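Local coordinates for excinuclease ABC, subunit A. (Deinococcus radiodurans, PDB 2VF7), which binds DNA and binds and hydrolyses ATP, probably recognising damaged DNA as a zinc-containing UvrA-type ABC protein of excision repair, at residues Leu360-His365 and Arg389-Leu394. The protein carries 1 engineered substitution. Residues are numbered along the deposited sequence; the frame is centred on the assembly and turned at random.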
ATOM      1  N   LEU A 360      23.506  16.798 -10.522  1.00 47.87           N
ATOM      2  CA  LEU A 360      23.441  18.193 -10.090  1.00 47.43           C
ATOM      3  C   LEU A 360      23.231  19.184 -11.234  1.00 47.28           C
ATOM      4  O   LEU A 360      22.575  20.203 -11.046  1.00 47.37           O
ATOM      5  CB  LEU A 360      24.684  18.570  -9.270  1.00 47.13           C
ATOM      6  CG  LEU A 360      24.657  18.223  -7.782  1.00 45.68           C
ATOM      7  CD1 LEU A 360      26.048  17.964  -7.245  1.00 44.52           C
ATOM      8  CD2 LEU A 360      23.978  19.331  -7.000  1.00 45.17           C
ATOM      9  N   ASP A 361      23.766  18.873 -12.411  1.00 47.30           N
ATOM     10  CA  ASP A 361      23.628  19.742 -13.595  1.00 47.37           C
ATOM     11  C   ASP A 361      22.174  19.902 -14.036  1.00 46.81           C
ATOM     12  O   ASP A 361      21.763  20.986 -14.447  1.00 46.55           O
ATOM     13  CB  ASP A 361      24.504  19.250 -14.767  1.00 47.24           C
ATOM     14  CG  ASP A 361      25.857  19.980 -14.854  1.00 48.97           C
ATOM     15  OD1 ASP A 361      26.021  21.082 -14.276  1.00 50.61           O
ATOM     16  OD2 ASP A 361      26.775  19.456 -15.524  1.00 51.35           O
ATOM     17  N   VAL A 362      21.413  18.816 -13.943  1.00 46.56           N
ATOM     18  CA  VAL A 362      19.971  18.813 -14.231  1.00 46.50           C
ATOM     19  C   VAL A 362      19.200  19.829 -13.363  1.00 46.51           C
ATOM     20  O   VAL A 362      18.409  20.620 -13.883  1.00 46.25           O
ATOM     21  CB  VAL A 362      19.376  17.379 -14.070  1.00 46.31           C
ATOM     22  CG1 VAL A 362      17.856  17.404 -14.044  1.00 46.31           C
ATOM     23  CG2 VAL A 362      19.880  16.458 -15.174  1.00 45.83           C
ATOM     24  N   LEU A 363      19.461  19.796 -12.053  1.00 46.68           N
ATOM     25  CA  LEU A 363      18.874  20.713 -11.068  1.00 47.17           C
ATOM     26  C   LEU A 363      19.309  22.158 -11.301  1.00 47.59           C
ATOM     27  O   LEU A 363      18.497  23.087 -11.243  1.00 47.28           O
ATOM     28  CB  LEU A 363      19.294  20.301  -9.643  1.00 47.23           C
ATOM     29  CG  LEU A 363      18.781  19.060  -8.883  1.00 47.29           C
ATOM     30  CD1 LEU A 363      17.282  19.153  -8.601  1.00 47.23           C
ATOM     31  CD2 LEU A 363      19.108  17.734  -9.557  1.00 47.09           C
ATOM     32  N   LEU A 364      20.605  22.326 -11.559  1.00 48.07           N
ATOM     33  CA  LEU A 364      21.225  23.627 -11.753  1.00 48.62           C
ATOM     34  C   LEU A 364      20.693  24.304 -13.009  1.00 49.05           C
ATOM     35  O   LEU A 364      20.457  25.520 -13.023  1.00 49.03           O
ATOM     36  CB  LEU A 364      22.743  23.457 -11.846  1.00 48.67           C
ATOM     37  CG  LEU A 364      23.602  23.393 -10.570  1.00 49.10           C
ATOM     38  CD1 LEU A 364      24.471  24.647 -10.439  1.00 49.64           C
ATOM     39  CD2 LEU A 364      22.796  23.136  -9.296  1.00 48.23           C
ATOM     40  N   HIS A 365      20.502  23.503 -14.058  1.00 49.49           N
ATOM     41  CA  HIS A 365      19.987  23.982 -15.340  1.00 49.74           C
ATOM     42  C   HIS A 365      18.508  24.380 -15.238  1.00 49.39           C
ATOM     43  O   HIS A 365      18.027  25.199 -16.024  1.00 49.50           O
ATOM     44  CB  HIS A 365      20.224  22.935 -16.436  1.00 49.96           C
ATOM     45  CG  HIS A 365      21.634  22.912 -16.961  1.00 51.37           C
ATOM     46  ND1 HIS A 365      22.679  23.567 -16.339  1.00 52.37           N
ATOM     47  CD2 HIS A 365      22.173  22.292 -18.039  1.00 52.21           C
ATOM     48  CE1 HIS A 365      23.793  23.372 -17.024  1.00 52.42           C
ATOM     49  NE2 HIS A 365      23.513  22.602 -18.061  1.00 52.49           N
ATOM     50  N   ARG A 389      10.904  17.931  -8.636  1.00 58.96           N
ATOM     51  CA  ARG A 389      10.370  16.596  -8.869  1.00 58.58           C
ATOM     52  C   ARG A 389      10.513  16.237 -10.341  1.00 57.83           C
ATOM     53  O   ARG A 389      10.740  15.083 -10.698  1.00 57.27           O
ATOM     54  CB  ARG A 389       8.937  16.510  -8.395  1.00 58.78           C
ATOM     55  CG  ARG A 389       8.612  15.141  -7.876  1.00 61.95           C
ATOM     56  CD  ARG A 389       8.011  15.158  -6.481  1.00 62.86           C
ATOM     57  NE  ARG A 389       6.576  14.864  -6.474  1.00 64.90           N
ATOM     58  CZ  ARG A 389       6.012  13.695  -6.802  1.00 65.21           C
ATOM     59  NH1 ARG A 389       6.748  12.660  -7.210  1.00 67.21           N
ATOM     60  NH2 ARG A 389       4.693  13.565  -6.733  1.00 63.30           N
ATOM     61  N   LEU A 390      10.389  17.265 -11.172  1.00 57.11           N
ATOM     62  CA  LEU A 390      10.683  17.208 -12.581  1.00 56.56           C
ATOM     63  C   LEU A 390      12.153  16.808 -12.812  1.00 56.67           C
ATOM     64  O   LEU A 390      12.445  15.889 -13.585  1.00 56.62           O
ATOM     65  CB  LEU A 390      10.386  18.574 -13.195  1.00 56.00           C
ATOM     66  CG  LEU A 390      10.265  18.631 -14.713  1.00 56.31           C
ATOM     67  CD1 LEU A 390       9.155  17.717 -15.157  1.00 55.93           C
ATOM     68  CD2 LEU A 390      10.030  20.045 -15.243  1.00 56.32           C
ATOM     69  N   ALA A 391      13.065  17.493 -12.122  1.00 56.40           N
ATOM     70  CA  ALA A 391      14.492  17.253 -12.244  1.00 56.11           C
ATOM     71  C   ALA A 391      14.825  15.815 -11.878  1.00 56.48           C
ATOM     72  O   ALA A 391      15.604  15.159 -12.578  1.00 56.58           O
ATOM     73  CB  ALA A 391      15.260  18.215 -11.386  1.00 55.74           C
ATOM     74  N   THR A 392      14.199  15.313 -10.812  1.00 56.34           N
ATOM     75  CA  THR A 392      14.471  13.954 -10.303  1.00 56.25           C
ATOM     76  C   THR A 392      14.039  12.865 -11.287  1.00 55.64           C
ATOM     77  O   THR A 392      14.654  11.794 -11.366  1.00 55.13           O
ATOM     78  CB  THR A 392      13.792  13.736  -8.932  1.00 56.34           C
ATOM     79  OG1 THR A 392      14.240  14.750  -8.025  1.00 57.49           O
ATOM     80  CG2 THR A 392      14.143  12.388  -8.361  1.00 56.40           C
ATOM     81  N   GLN A 393      12.977  13.158 -12.029  1.00 55.22           N
ATOM     82  CA  GLN A 393      12.440  12.259 -13.036  1.00 55.20           C
ATOM     83  C   GLN A 393      13.397  12.164 -14.225  1.00 55.00           C
ATOM     84  O   GLN A 393      13.446  11.140 -14.911  1.00 54.05           O
ATOM     85  CB  GLN A 393      11.081  12.763 -13.543  1.00 54.81           C
ATOM     86  CG  GLN A 393       9.923  12.700 -12.560  1.00 56.23           C
ATOM     87  CD  GLN A 393       9.986  11.549 -11.551  1.00 57.59           C
ATOM     88  OE1 GLN A 393       9.728  10.378 -11.871  1.00 57.46           O
ATOM     89  NE2 GLN A 393      10.308  11.895 -10.311  1.00 58.41           N
ATOM     90  N   LEU A 394      14.130  13.249 -14.468  1.00 55.45           N
ATOM     91  CA  LEU A 394      14.994  13.355 -15.639  1.00 56.25           C
ATOM     92  C   LEU A 394      16.232  12.474 -15.531  1.00 56.68           C
ATOM     93  O   LEU A 394      16.961  12.291 -16.519  1.00 57.49           O
ATOM     94  CB  LEU A 394      15.361  14.811 -15.932  1.00 56.67           C
ATOM     95  CG  LEU A 394      14.441  15.566 -16.900  1.00 56.66           C
ATOM     96  CD1 LEU A 394      14.912  16.990 -17.076  1.00 56.52           C
ATOM     97  CD2 LEU A 394      14.404  14.872 -18.262  1.00 59.29           C
TER
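The methyl group of Ala391 lies against two side chains of the facing helix, Leu363 and Val362. Leu363 comes nearer to this methyl, its CD1 3.6 Å from Ala391 CB. Its CB does not point straight at the neighbouring helix; the branched end swings in to reach the methyl. Val362 faces Ala391 directly, its CG1 3.8 Å from Ala391 CB. Because CG1 of Val362 lies anti to the backbone N (chi1 167°), it also comes to 3.5 Å from Ala391 O. Alanine, with its single methyl, is a compact residue for the point where the backbones come nearest, Leu363 CA lying 5.7 Å from Ala391 CA. Beta-branched valine gives a short, stiff apolar surface, and leucine supplies the reach needed from its more oblique position.

Helix 382-393 is the one that begins at the signature sequence of ABC ATPases, and helix 345-365 packs beside its C-terminal end. The chain between them contributes Tyr370 and Arg375 to an ADP site, although Leu363 itself stands about 13 Å from the nucleotide, measured from its side chain.

Towards Leu394 the packing thins. Val362 CG1 meets Leu394 CB at 4.1 Å, and both residues are partly exposed; the Leu394 side chain also touches Ala423, Asn426 and Leu427 of helix 417-428. Buried Leu363, by contrast, also packs against Thr114 and Tyr395, both in loops. Polar groups serve other surfaces of helix 382-393. Gln393 NE2 donates to Arg389 O at 3.2 Å (N-H...O angle 152°), and that oxygen also accepts from Gln393 N. Arg389, whose CB points away from helix 345-365, uses its long side chain to carry NH1 to Ser68 O of the second subunit.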